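Local coordinates for protein esterase (Xanthomonas oryzae pv. oryzae, PDB 3H2G) that hydrolyses esters as a virulence factor of a rice pathogen, helping to degrade the host cell wall, at residues Phe49-Ile54 with Ala61-Val66; Gly85-Ala90 with Ser173-Gly178; Gln94-Glu99 with Gly122-Gly127. All blocks are in the same frame, centred on the assembly; numbering follows the deposited sequence.

Interaction 1 of 3, residues Phe49-Ile54 with Ala61-Val66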
ATOM      1  N   PHE A  49     -11.845 -13.228  -2.680  1.00  8.42           N
ATOM      2  CA  PHE A  49     -13.189 -12.784  -3.005  1.00  6.80           C
ATOM      3  C   PHE A  49     -13.179 -11.633  -4.002  1.00  7.57           C
ATOM      4  O   PHE A  49     -12.153 -10.983  -4.207  1.00  5.25           O
ATOM      5  CB  PHE A  49     -13.923 -12.377  -1.714  1.00  7.40           C
ATOM      6  CG  PHE A  49     -13.306 -11.200  -0.998  1.00  6.83           C
ATOM      7  CD1 PHE A  49     -13.725  -9.900  -1.278  1.00  6.87           C
ATOM      8  CD2 PHE A  49     -12.296 -11.389  -0.057  1.00  7.37           C
ATOM      9  CE1 PHE A  49     -13.142  -8.803  -0.627  1.00  7.96           C
ATOM     10  CE2 PHE A  49     -11.705 -10.299   0.599  1.00  4.94           C
ATOM     11  CZ  PHE A  49     -12.129  -9.007   0.312  1.00  7.44           C
ATOM     12  N   THR A  50     -14.319 -11.412  -4.649  1.00  6.49           N
ATOM     13  CA  THR A  50     -14.455 -10.310  -5.597  1.00  5.89           C
ATOM     14  C   THR A  50     -15.652  -9.509  -5.117  1.00  6.46           C
ATOM     15  O   THR A  50     -16.565 -10.055  -4.493  1.00  6.03           O
ATOM     16  CB  THR A  50     -14.691 -10.802  -7.040  1.00  7.06           C
ATOM     17  OG1 THR A  50     -15.902 -11.564  -7.105  1.00  5.43           O
ATOM     18  CG2 THR A  50     -13.521 -11.666  -7.496  1.00  7.14           C
ATOM     19  N   TYR A  51     -15.650  -8.211  -5.393  1.00  5.51           N
ATOM     20  CA  TYR A  51     -16.739  -7.367  -4.928  1.00  5.86           C
ATOM     21  C   TYR A  51     -16.992  -6.157  -5.808  1.00  5.50           C
ATOM     22  O   TYR A  51     -16.182  -5.808  -6.667  1.00  5.38           O
ATOM     23  CB  TYR A  51     -16.442  -6.895  -3.502  1.00  5.28           C
ATOM     24  CG  TYR A  51     -15.138  -6.125  -3.380  1.00  5.82           C
ATOM     25  CD1 TYR A  51     -13.908  -6.789  -3.345  1.00  6.72           C
ATOM     26  CD2 TYR A  51     -15.133  -4.731  -3.322  1.00  6.53           C
ATOM     27  CE1 TYR A  51     -12.701  -6.079  -3.257  1.00  6.09           C
ATOM     28  CE2 TYR A  51     -13.936  -4.010  -3.237  1.00  6.23           C
ATOM     29  CZ  TYR A  51     -12.725  -4.690  -3.204  1.00  7.27           C
ATOM     30  OH  TYR A  51     -11.546  -3.982  -3.113  1.00  6.70           O
ATOM     31  N   ALA A  52     -18.134  -5.521  -5.577  1.00  5.63           N
ATOM     32  CA  ALA A  52     -18.517  -4.335  -6.316  1.00  6.54           C
ATOM     33  C   ALA A  52     -17.934  -3.123  -5.598  1.00  6.97           C
ATOM     34  O   ALA A  52     -17.945  -3.053  -4.370  1.00  7.43           O
ATOM     35  CB  ALA A  52     -20.042  -4.228  -6.377  1.00  6.38           C
ATOM     36  N   THR A  53     -17.422  -2.171  -6.370  1.00  7.08           N
ATOM     37  CA  THR A  53     -16.853  -0.958  -5.799  1.00  6.92           C
ATOM     38  C   THR A  53     -17.010   0.159  -6.825  1.00  7.40           C
ATOM     39  O   THR A  53     -17.828   0.044  -7.740  1.00  7.00           O
ATOM     40  CB  THR A  53     -15.362  -1.169  -5.432  1.00  6.24           C
ATOM     41  OG1 THR A  53     -14.871  -0.017  -4.737  1.00  7.38           O
ATOM     42  CG2 THR A  53     -14.526  -1.416  -6.683  1.00  6.61           C
ATOM     43  N   ILE A  54     -16.249   1.240  -6.682  1.00  6.41           N
ATOM     44  CA  ILE A  54     -16.353   2.348  -7.627  1.00  6.33           C
ATOM     45  C   ILE A  54     -15.036   2.705  -8.292  1.00  7.04           C
ATOM     46  O   ILE A  54     -13.960   2.432  -7.756  1.00  6.42           O
ATOM     47  CB  ILE A  54     -16.886   3.633  -6.948  1.00  7.02           C
ATOM     48  CG1 ILE A  54     -16.063   3.938  -5.694  1.00  5.89           C
ATOM     49  CG2 ILE A  54     -18.371   3.479  -6.627  1.00  7.86           C
ATOM     50  CD1 ILE A  54     -16.350   5.297  -5.078  1.00  8.04           C
ATOM     51  N   ALA A  61     -17.500  -0.518 -10.694  1.00  8.14           N
ATOM     52  CA  ALA A  61     -16.295  -1.267 -11.032  1.00  8.05           C
ATOM     53  C   ALA A  61     -16.226  -2.464 -10.093  1.00  7.08           C
ATOM     54  O   ALA A  61     -16.996  -2.548  -9.137  1.00  7.58           O
ATOM     55  CB  ALA A  61     -15.067  -0.387 -10.847  1.00  6.73           C
ATOM     56  N   THR A  62     -15.318  -3.393 -10.371  1.00  7.86           N
ATOM     57  CA  THR A  62     -15.154  -4.564  -9.517  1.00  7.17           C
ATOM     58  C   THR A  62     -13.698  -4.644  -9.083  1.00  7.88           C
ATOM     59  O   THR A  62     -12.827  -3.994  -9.669  1.00  9.07           O
ATOM     60  CB  THR A  62     -15.502  -5.876 -10.253  1.00  8.68           C
ATOM     61  OG1 THR A  62     -14.556  -6.097 -11.304  1.00 12.19           O
ATOM     62  CG2 THR A  62     -16.907  -5.808 -10.838  1.00  9.70           C
ATOM     63  N   ALA A  63     -13.445  -5.440  -8.053  1.00  6.51           N
ATOM     64  CA  ALA A  63     -12.100  -5.630  -7.530  1.00  6.52           C
ATOM     65  C   ALA A  63     -12.047  -6.957  -6.793  1.00  5.99           C
ATOM     66  O   ALA A  63     -13.083  -7.552  -6.489  1.00  5.93           O
ATOM     67  CB  ALA A  63     -11.733  -4.487  -6.580  1.00  4.43           C
ATOM     68  N   SER A  64     -10.836  -7.425  -6.513  1.00  5.96           N
ATOM     69  CA  SER A  64     -10.663  -8.677  -5.796  1.00  5.64           C
ATOM     70  C   SER A  64      -9.944  -8.385  -4.484  1.00  6.19           C
ATOM     71  O   SER A  64      -9.464  -7.270  -4.265  1.00  6.23           O
ATOM     72  CB  SER A  64      -9.865  -9.673  -6.649  1.00  5.60           C
ATOM     73  OG  SER A  64      -8.602  -9.148  -7.032  1.00  6.15           O
ATOM     74  N   GLY A  65      -9.886  -9.373  -3.601  1.00  6.11           N
ATOM     75  CA  GLY A  65      -9.221  -9.149  -2.334  1.00  6.36           C
ATOM     76  C   GLY A  65      -8.827 -10.432  -1.646  1.00  7.03           C
ATOM     77  O   GLY A  65      -9.192 -11.519  -2.088  1.00  6.28           O
ATOM     78  N   VAL A  66      -8.067 -10.297  -0.564  1.00  6.31           N
ATOM     79  CA  VAL A  66      -7.623 -11.443   0.211  1.00  4.90           C
ATOM     80  C   VAL A  66      -8.201 -11.306   1.615  1.00  5.94           C
ATOM     81  O   VAL A  66      -8.353 -10.199   2.130  1.00  5.33           O
ATOM     82  CB  VAL A  66      -6.067 -11.514   0.283  1.00  5.43           C
ATOM     83  CG1 VAL A  66      -5.501 -10.229   0.883  1.00  4.94           C
ATOM     84  CG2 VAL A  66      -5.638 -12.716   1.107  1.00  4.35           C
TER

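Interaction 2 of 3, residues Gly85-Ala90 with Ser173-Gly178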
ATOM      1  N   GLY A  85      -3.081  -2.513   3.106  1.00  5.60           N
ATOM      2  CA  GLY A  85      -2.749  -1.962   1.804  1.00  3.69           C
ATOM      3  C   GLY A  85      -1.449  -2.584   1.305  1.00  5.47           C
ATOM      4  O   GLY A  85      -0.415  -2.474   1.964  1.00  4.95           O
ATOM      5  N   HIS A  86      -1.488  -3.239   0.147  1.00  4.57           N
ATOM      6  CA  HIS A  86      -0.285  -3.870  -0.394  1.00  4.02           C
ATOM      7  C   HIS A  86       0.609  -2.868  -1.126  1.00  3.54           C
ATOM      8  O   HIS A  86       0.161  -1.788  -1.510  1.00  4.88           O
ATOM      9  CB  HIS A  86      -0.656  -5.041  -1.325  1.00  4.92           C
ATOM     10  CG  HIS A  86      -1.179  -4.629  -2.667  1.00  5.18           C
ATOM     11  ND1 HIS A  86      -2.463  -4.908  -3.086  1.00  8.45           N
ATOM     12  CD2 HIS A  86      -0.568  -4.025  -3.714  1.00  3.20           C
ATOM     13  CE1 HIS A  86      -2.617  -4.500  -4.334  1.00  5.02           C
ATOM     14  NE2 HIS A  86      -1.483  -3.960  -4.738  1.00  6.78           N
ATOM     15  N   PRO A  87       1.893  -3.214  -1.323  1.00  3.92           N
ATOM     16  CA  PRO A  87       2.853  -2.343  -2.011  1.00  3.65           C
ATOM     17  C   PRO A  87       2.674  -2.291  -3.529  1.00  4.41           C
ATOM     18  O   PRO A  87       1.815  -2.969  -4.090  1.00  4.05           O
ATOM     19  CB  PRO A  87       4.201  -2.935  -1.604  1.00  2.99           C
ATOM     20  CG  PRO A  87       3.896  -4.404  -1.521  1.00  4.86           C
ATOM     21  CD  PRO A  87       2.568  -4.405  -0.773  1.00  4.32           C
ATOM     22  N   THR A  88       3.496  -1.484  -4.189  1.00  4.53           N
ATOM     23  CA  THR A  88       3.418  -1.322  -5.639  1.00  3.70           C
ATOM     24  C   THR A  88       3.384  -2.653  -6.377  1.00  4.57           C
ATOM     25  O   THR A  88       4.224  -3.529  -6.148  1.00  5.04           O
ATOM     26  CB  THR A  88       4.609  -0.499  -6.177  1.00  3.47           C
ATOM     27  OG1 THR A  88       4.717   0.718  -5.431  1.00  2.61           O
ATOM     28  CG2 THR A  88       4.396  -0.155  -7.653  1.00  3.47           C
ATOM     29  N   GLU A  89       2.406  -2.796  -7.264  1.00  3.37           N
ATOM     30  CA  GLU A  89       2.246  -4.010  -8.054  1.00  4.99           C
ATOM     31  C   GLU A  89       2.068  -3.646  -9.524  1.00  4.54           C
ATOM     32  O   GLU A  89       1.073  -3.020  -9.898  1.00  5.82           O
ATOM     33  CB  GLU A  89       1.024  -4.800  -7.576  1.00  4.78           C
ATOM     34  CG  GLU A  89       0.782  -6.075  -8.372  1.00  6.69           C
ATOM     35  CD  GLU A  89       1.935  -7.050  -8.249  1.00  8.19           C
ATOM     36  OE1 GLU A  89       2.080  -7.652  -7.167  1.00 10.67           O
ATOM     37  OE2 GLU A  89       2.701  -7.203  -9.225  1.00  9.72           O
ATOM     38  N   ALA A  90       3.035  -4.039 -10.350  1.00  5.33           N
ATOM     39  CA  ALA A  90       2.992  -3.750 -11.782  1.00  6.93           C
ATOM     40  C   ALA A  90       2.434  -4.907 -12.610  1.00  7.38           C
ATOM     41  O   ALA A  90       2.118  -4.726 -13.787  1.00  7.88           O
ATOM     42  CB  ALA A  90       4.386  -3.382 -12.282  1.00  7.05           C
ATOM     43  N   SER A 173      -3.435  -0.744   8.260  1.00  4.03           N
ATOM     44  CA  SER A 173      -1.990  -0.762   8.090  1.00  3.86           C
ATOM     45  C   SER A 173      -1.713  -1.024   6.614  1.00  4.96           C
ATOM     46  O   SER A 173      -2.627  -1.335   5.850  1.00  3.84           O
ATOM     47  CB  SER A 173      -1.337  -1.839   8.959  1.00  4.04           C
ATOM     48  OG  SER A 173       0.074  -1.676   8.966  1.00  1.94           O
ATOM     49  N   GLY A 174      -0.456  -0.881   6.217  1.00  5.01           N
ATOM     50  CA  GLY A 174      -0.079  -1.094   4.833  1.00  3.78           C
ATOM     51  C   GLY A 174       1.381  -0.728   4.678  1.00  3.52           C
ATOM     52  O   GLY A 174       1.917   0.048   5.472  1.00  3.99           O
ATOM     53  N   TYR A 175       2.022  -1.277   3.652  1.00  5.07           N
ATOM     54  CA  TYR A 175       3.439  -1.041   3.404  1.00  5.35           C
ATOM     55  C   TYR A 175       3.711  -0.420   2.035  1.00  4.52           C
ATOM     56  O   TYR A 175       3.144  -0.851   1.029  1.00  4.02           O
ATOM     57  CB  TYR A 175       4.192  -2.375   3.542  1.00  4.70           C
ATOM     58  CG  TYR A 175       5.489  -2.462   2.766  1.00  6.18           C
ATOM     59  CD1 TYR A 175       6.602  -1.703   3.133  1.00  8.44           C
ATOM     60  CD2 TYR A 175       5.593  -3.283   1.644  1.00  6.39           C
ATOM     61  CE1 TYR A 175       7.786  -1.758   2.397  1.00  7.98           C
ATOM     62  CE2 TYR A 175       6.770  -3.342   0.901  1.00  7.63           C
ATOM     63  CZ  TYR A 175       7.861  -2.576   1.283  1.00  8.36           C
ATOM     64  OH  TYR A 175       9.019  -2.619   0.541  1.00 10.47           O
ATOM     65  N   SER A 176       4.574   0.599   2.021  1.00  6.20           N
ATOM     66  CA  SER A 176       4.981   1.309   0.804  1.00  5.39           C
ATOM     67  C   SER A 176       3.797   2.049   0.176  1.00  5.74           C
ATOM     68  O   SER A 176       3.235   2.953   0.798  1.00  3.74           O
ATOM     69  CB  SER A 176       5.591   0.317  -0.194  1.00  6.62           C
ATOM     70  OG  SER A 176       6.381   0.991  -1.164  1.00  6.88           O
ATOM     71  N   GLN A 177       3.420   1.703  -1.053  1.00  5.68           N
ATOM     72  CA  GLN A 177       2.257   2.360  -1.646  1.00  5.04           C
ATOM     73  C   GLN A 177       1.117   2.079  -0.675  1.00  4.92           C
ATOM     74  O   GLN A 177       0.217   2.900  -0.497  1.00  6.35           O
ATOM     75  CB  GLN A 177       1.880   1.766  -3.008  1.00  4.92           C
ATOM     76  CG  GLN A 177       0.554   2.343  -3.531  1.00  5.19           C
ATOM     77  CD  GLN A 177      -0.056   1.576  -4.695  1.00  4.61           C
ATOM     78  OE1 GLN A 177      -1.157   1.901  -5.154  1.00  8.49           O
ATOM     79  NE2 GLN A 177       0.645   0.562  -5.175  1.00  1.07           N
ATOM     80  N   GLY A 178       1.177   0.902  -0.051  1.00  4.81           N
ATOM     81  CA  GLY A 178       0.159   0.493   0.902  1.00  3.46           C
ATOM     82  C   GLY A 178       0.085   1.386   2.123  1.00  4.35           C
ATOM     83  O   GLY A 178      -0.950   1.442   2.790  1.00  4.16           O
TER
HETATM   84  O   HOH W   1       5.999  -0.439  -3.444  1.00 14.33           O

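Interaction 3 of 3, residues Gln94-Glu99 with Gly122-Gly127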
ATOM      1  N   GLN A  94      -1.782 -10.116 -10.880  1.00  8.15           N
ATOM      2  CA  GLN A  94      -1.429 -10.507  -9.519  1.00  8.43           C
ATOM      3  C   GLN A  94      -2.543 -10.409  -8.479  1.00  6.94           C
ATOM      4  O   GLN A  94      -3.185  -9.368  -8.331  1.00  7.22           O
ATOM      5  CB  GLN A  94      -0.232  -9.683  -9.039  1.00  9.91           C
ATOM      6  CG  GLN A  94       0.380 -10.196  -7.750  1.00 13.46           C
ATOM      7  CD  GLN A  94       0.860 -11.625  -7.880  1.00 16.40           C
ATOM      8  OE1 GLN A  94       1.571 -11.966  -8.822  1.00 17.00           O
ATOM      9  NE2 GLN A  94       0.471 -12.470  -6.934  1.00 21.35           N
ATOM     10  N   GLU A  95      -2.757 -11.508  -7.761  1.00  6.59           N
ATOM     11  CA  GLU A  95      -3.758 -11.582  -6.695  1.00  7.44           C
ATOM     12  C   GLU A  95      -3.027 -11.948  -5.399  1.00  6.77           C
ATOM     13  O   GLU A  95      -2.343 -12.972  -5.337  1.00  5.72           O
ATOM     14  CB  GLU A  95      -4.792 -12.664  -7.004  1.00  8.01           C
ATOM     15  CG  GLU A  95      -5.649 -12.409  -8.232  1.00 10.47           C
ATOM     16  CD  GLU A  95      -6.426 -13.645  -8.648  1.00 12.31           C
ATOM     17  OE1 GLU A  95      -7.010 -14.311  -7.767  1.00 10.59           O
ATOM     18  OE2 GLU A  95      -6.458 -13.948  -9.857  1.00 12.22           O
ATOM     19  N   GLN A  96      -3.169 -11.125  -4.365  1.00  6.19           N
ATOM     20  CA  GLN A  96      -2.498 -11.401  -3.094  1.00  6.18           C
ATOM     21  C   GLN A  96      -2.828 -12.775  -2.514  1.00  6.59           C
ATOM     22  O   GLN A  96      -1.950 -13.465  -1.996  1.00  5.59           O
ATOM     23  CB  GLN A  96      -2.865 -10.353  -2.048  1.00  7.39           C
ATOM     24  CG  GLN A  96      -2.429  -8.943  -2.364  1.00  8.71           C
ATOM     25  CD  GLN A  96      -2.928  -7.971  -1.320  1.00  8.69           C
ATOM     26  OE1 GLN A  96      -2.336  -7.830  -0.248  1.00  8.48           O
ATOM     27  NE2 GLN A  96      -4.041  -7.314  -1.616  1.00  8.12           N
ATOM     28  N   ALA A  97      -4.099 -13.160  -2.586  1.00  6.41           N
ATOM     29  CA  ALA A  97      -4.541 -14.440  -2.041  1.00  6.91           C
ATOM     30  C   ALA A  97      -3.805 -15.621  -2.663  1.00  7.71           C
ATOM     31  O   ALA A  97      -3.334 -16.512  -1.956  1.00  7.04           O
ATOM     32  CB  ALA A  97      -6.045 -14.599  -2.232  1.00  6.32           C
ATOM     33  N   LYS A  98      -3.701 -15.626  -3.985  1.00  8.17           N
ATOM     34  CA  LYS A  98      -3.018 -16.715  -4.667  1.00  8.90           C
ATOM     35  C   LYS A  98      -1.512 -16.686  -4.424  1.00  9.31           C
ATOM     36  O   LYS A  98      -0.861 -17.732  -4.414  1.00 10.38           O
ATOM     37  CB  LYS A  98      -3.333 -16.676  -6.164  1.00  9.21           C
ATOM     38  CG  LYS A  98      -4.761 -17.121  -6.465  1.00  9.07           C
ATOM     39  CD  LYS A  98      -5.032 -17.253  -7.951  1.00 10.81           C
ATOM     40  CE  LYS A  98      -6.386 -17.907  -8.202  1.00 10.85           C
ATOM     41  NZ  LYS A  98      -7.518 -17.121  -7.638  1.00  8.09           N
ATOM     42  N   GLU A  99      -0.960 -15.493  -4.220  1.00  8.41           N
ATOM     43  CA  GLU A  99       0.468 -15.357  -3.959  1.00  9.27           C
ATOM     44  C   GLU A  99       0.801 -15.988  -2.603  1.00  9.11           C
ATOM     45  O   GLU A  99       1.796 -16.699  -2.469  1.00  8.55           O
ATOM     46  CB  GLU A  99       0.868 -13.880  -3.969  1.00 10.49           C
ATOM     47  CG  GLU A  99       2.356 -13.614  -3.770  1.00 14.03           C
ATOM     48  CD  GLU A  99       3.232 -14.353  -4.769  1.00 18.49           C
ATOM     49  OE1 GLU A  99       2.851 -14.445  -5.956  1.00 19.24           O
ATOM     50  OE2 GLU A  99       4.312 -14.833  -4.366  1.00 21.23           O
ATOM     51  N   GLY A 122      -7.443  -7.371   2.540  1.00  5.32           N
ATOM     52  CA  GLY A 122      -6.715  -6.485   1.653  1.00  5.64           C
ATOM     53  C   GLY A 122      -7.303  -6.500   0.255  1.00  5.47           C
ATOM     54  O   GLY A 122      -7.682  -7.552  -0.253  1.00  5.92           O
ATOM     55  N   SER A 123      -7.413  -5.328  -0.356  1.00  4.89           N
ATOM     56  CA  SER A 123      -7.931  -5.232  -1.714  1.00  3.71           C
ATOM     57  C   SER A 123      -6.745  -5.318  -2.654  1.00  5.32           C
ATOM     58  O   SER A 123      -5.658  -4.865  -2.313  1.00  5.40           O
ATOM     59  CB  SER A 123      -8.631  -3.889  -1.932  1.00  5.13           C
ATOM     60  OG  SER A 123      -8.924  -3.690  -3.307  1.00  5.14           O
ATOM     61  N   ASP A 124      -6.939  -5.908  -3.832  1.00  5.66           N
ATOM     62  CA  ASP A 124      -5.852  -5.971  -4.796  1.00  5.86           C
ATOM     63  C   ASP A 124      -5.764  -4.621  -5.506  1.00  6.12           C
ATOM     64  O   ASP A 124      -4.811  -4.358  -6.237  1.00  5.72           O
ATOM     65  CB  ASP A 124      -6.078  -7.098  -5.808  1.00  5.93           C
ATOM     66  CG  ASP A 124      -5.803  -8.467  -5.216  1.00  5.94           C
ATOM     67  OD1 ASP A 124      -4.763  -8.617  -4.539  1.00  5.10           O
ATOM     68  OD2 ASP A 124      -6.615  -9.392  -5.426  1.00  6.78           O
ATOM     69  N   TYR A 125      -6.763  -3.769  -5.260  1.00  6.45           N
ATOM     70  CA  TYR A 125      -6.859  -2.424  -5.842  1.00  5.15           C
ATOM     71  C   TYR A 125      -7.515  -2.439  -7.220  1.00  6.18           C
ATOM     72  O   TYR A 125      -7.565  -3.471  -7.882  1.00  5.86           O
ATOM     73  CB  TYR A 125      -5.479  -1.769  -6.000  1.00  4.86           C
ATOM     74  CG  TYR A 125      -4.687  -1.524  -4.733  1.00  5.15           C
ATOM     75  CD1 TYR A 125      -3.318  -1.266  -4.800  1.00  4.86           C
ATOM     76  CD2 TYR A 125      -5.297  -1.526  -3.476  1.00  4.87           C
ATOM     77  CE1 TYR A 125      -2.571  -1.018  -3.658  1.00  5.90           C
ATOM     78  CE2 TYR A 125      -4.553  -1.274  -2.316  1.00  5.65           C
ATOM     79  CZ  TYR A 125      -3.190  -1.021  -2.420  1.00  5.40           C
ATOM     80  OH  TYR A 125      -2.437  -0.764  -1.295  1.00  6.38           O
ATOM     81  N   LEU A 126      -8.006  -1.279  -7.651  1.00  5.01           N
ATOM     82  CA  LEU A 126      -8.622  -1.162  -8.966  1.00  5.84           C
ATOM     83  C   LEU A 126      -7.576  -1.454 -10.039  1.00  6.11           C
ATOM     84  O   LEU A 126      -6.434  -1.010  -9.934  1.00  4.57           O
ATOM     85  CB  LEU A 126      -9.160   0.256  -9.191  1.00  6.53           C
ATOM     86  CG  LEU A 126     -10.442   0.723  -8.501  1.00  5.25           C
ATOM     87  CD1 LEU A 126     -10.741   2.153  -8.932  1.00  5.09           C
ATOM     88  CD2 LEU A 126     -11.600  -0.184  -8.882  1.00  5.98           C
ATOM     89  N   GLY A 127      -7.967  -2.202 -11.066  1.00  7.10           N
ATOM     90  CA  GLY A 127      -7.051  -2.495 -12.155  1.00  7.08           C
ATOM     91  C   GLY A 127      -6.070  -3.632 -11.946  1.00  6.64           C
ATOM     92  O   GLY A 127      -5.280  -3.931 -12.841  1.00  7.35           O
TER
HETATM   93  O   HOH W   2      -2.556  -7.711  -6.065  1.00  8.78           O
HETATM   94  O   HOH W   3      -6.355 -11.665  -3.788  1.00  4.38           O

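Interaction 1 of 3, residues Phe49-Ile54 with Ala61-Val66
Tyr51 and Ala63 face each other as a hydrogen-bonded pair of two antiparallel strands, each giving its backbone N to the other's carbonyl; the bond from Tyr51 N to Ala63 O measures 2.9 Å. The Phe49-Gly65 and Thr53-Ala61 pairs repeat this pattern, while Thr50-Ser64 and Ala52-Thr62 are the non-hydrogen-bonded pairs, where CA-H groups lie close to carbonyl oxygens instead. The Tyr51 side chain leaves the strand with CG between the backbone N and the carbonyl carbon (chi1 58°), and the end of the side chain comes nearer the partner strand. CG is still 4.0 Å from Ala63 O, but CD1 comes to 3.3 Å of the same oxygen, which approaches the ring obliquely. CE1 then has Ser64 O at 3.6 Å, lying at the ring edge and near its plane. Further out, CZ rests 3.5 Å from Ala63 CB, and the methyl also touches OH, whose hydrogen bond is made with Ser123 OG of strand 119-123, the neighbour of 60-71 in the sheet. Phe49 has the same first torsion, and one ring face receives Gly65 CA, 4.1 Å from the centroid in a CH-pi contact offset toward the rim. Because Gly65 has no CB, which would clash with Phe49 CZ, the aromatic ring can lie this near the backbone. Thr53 CG2 touches Ala61 O at 3.7 Å, on the same face as both rings. Helix 141-162 packs against that face, touching Phe49 and Tyr51. Strands 43-54 and 60-71 thus form a beta hairpin in the antiparallel part of the central sheet of an alpha/beta-hydrolase fold.

Interaction 2 of 3, residues Gly85-Ala90 with Ser173-Gly178
Gly85 O is held from several directions by the opposite segment: Tyr175 N donates a hydrogen bond of 3.2 Å to it, and Gly178 CA makes a CA-H...O contact of the same length. With the bond from Gly85 N to Ser173 O, 3.0 Å, this joins the ends of two parallel strands. The close approach of Gly178 CA is possible because neither glycine carries a CB, which would collide with a carbonyl oxygen of the other segment. Beyond the strands, Pro87 crosses Tyr175 at about a right angle, its CB 3.6 Å from Tyr175 CD2. The next residue, Ser176, puts its CB over the centre of one face of the Tyr175 ring, and Ser176 CB also touches Pro87 CB at 3.8 Å. Ser176 has a positive phi (65°), as in the strained turn of a nucleophile elbow, and stands at the N-cap position, right before helix 177-192. Its OG, anti to the backbone N (chi1 -161°), is hydrogen-bonded to His377 NE2 and, at 2.7 Å, to a water that also accepts from Thr88 N at 2.8 Å. The Gly-Tyr-Ser-Gln-Gly sequence and this geometry are consistent with Ser176 being the nucleophile of a Ser-His-Asp triad with His377 and Asp336. The water bridges Thr88 N and the hydroxyl; this amide, in the loop after strand 79-85, could serve the oxyanion hole, with Gln177 N the other donor expected by analogy with the family.

Interaction 3 of 3, residues Gln94-Glu99 with Gly122-Gly127
Gln96 CG is anti to its own carbonyl carbon, beside the backbone N (chi1 -63°), and Asp124 CG takes the same position (chi1 -75°); the two side chains slide past each other in opposite directions. Asp124 OD1 meets Gln96 twice. The backbone N donates to it over 3.0 Å in a nearly straight bond (175°) on the syn side of the carboxylate, and the side-chain NE2 returns to it at 3.3 Å from above the carboxylate plane, the two donors lying on opposite faces. A water held by Gln94 O gives OD1 a third bond of 2.8 Å. The other oxygen, OD2, receives a second water, also at 2.8 Å, which in turn accepts from Ala97 N, and OD2 is bonded besides to Ser64 OG. Between them, the carboxylate oxygens thus take up the first amides of helix 96-102, one directly and one through water; the start of the helix would probably favour the charged form of Asp124. The helix lies on the crossover connection from strand 79-85 to the neighbouring parallel strand 119-123, a beta-alpha-beta unit of the alpha/beta-hydrolase sheet. Glu95, at the N-cap position, has its CB 4.1 Å from Asp124 OD2, but its carboxylate turns to Lys98, whose NZ forms a salt bridge to OE1 of 2.9 Å and another to Glu48. On the strand side, Ser123 OG, also hydrogen-bonded to Tyr51 OH, accepts from Tyr125 N at 2.9 Å, an ST turn that bends the chain immediately around Asp124.

How the interactions relate
All three contacts reach the same central sheet but at different depths. Interaction 2 lies at the heart of the chain, its centre about 2 Å from the chain's centre, and joins parallel strand ends to the probable catalytic turn. Interaction 1 is also buried, yet lies about 17 Å from it, centre to centre, in the antiparallel region; its chemistry is backbone pairing with aromatic packing. Interaction 3, partly buried, lies between them and relies on a carboxylate, probably charged, and waters. It touches both neighbours: Ser123 and Asp124 bond to Tyr51 and Ser64 of the hairpin, while the Tyr125 ring stacks on that of His86 and its hydroxyl bonds to His86 O.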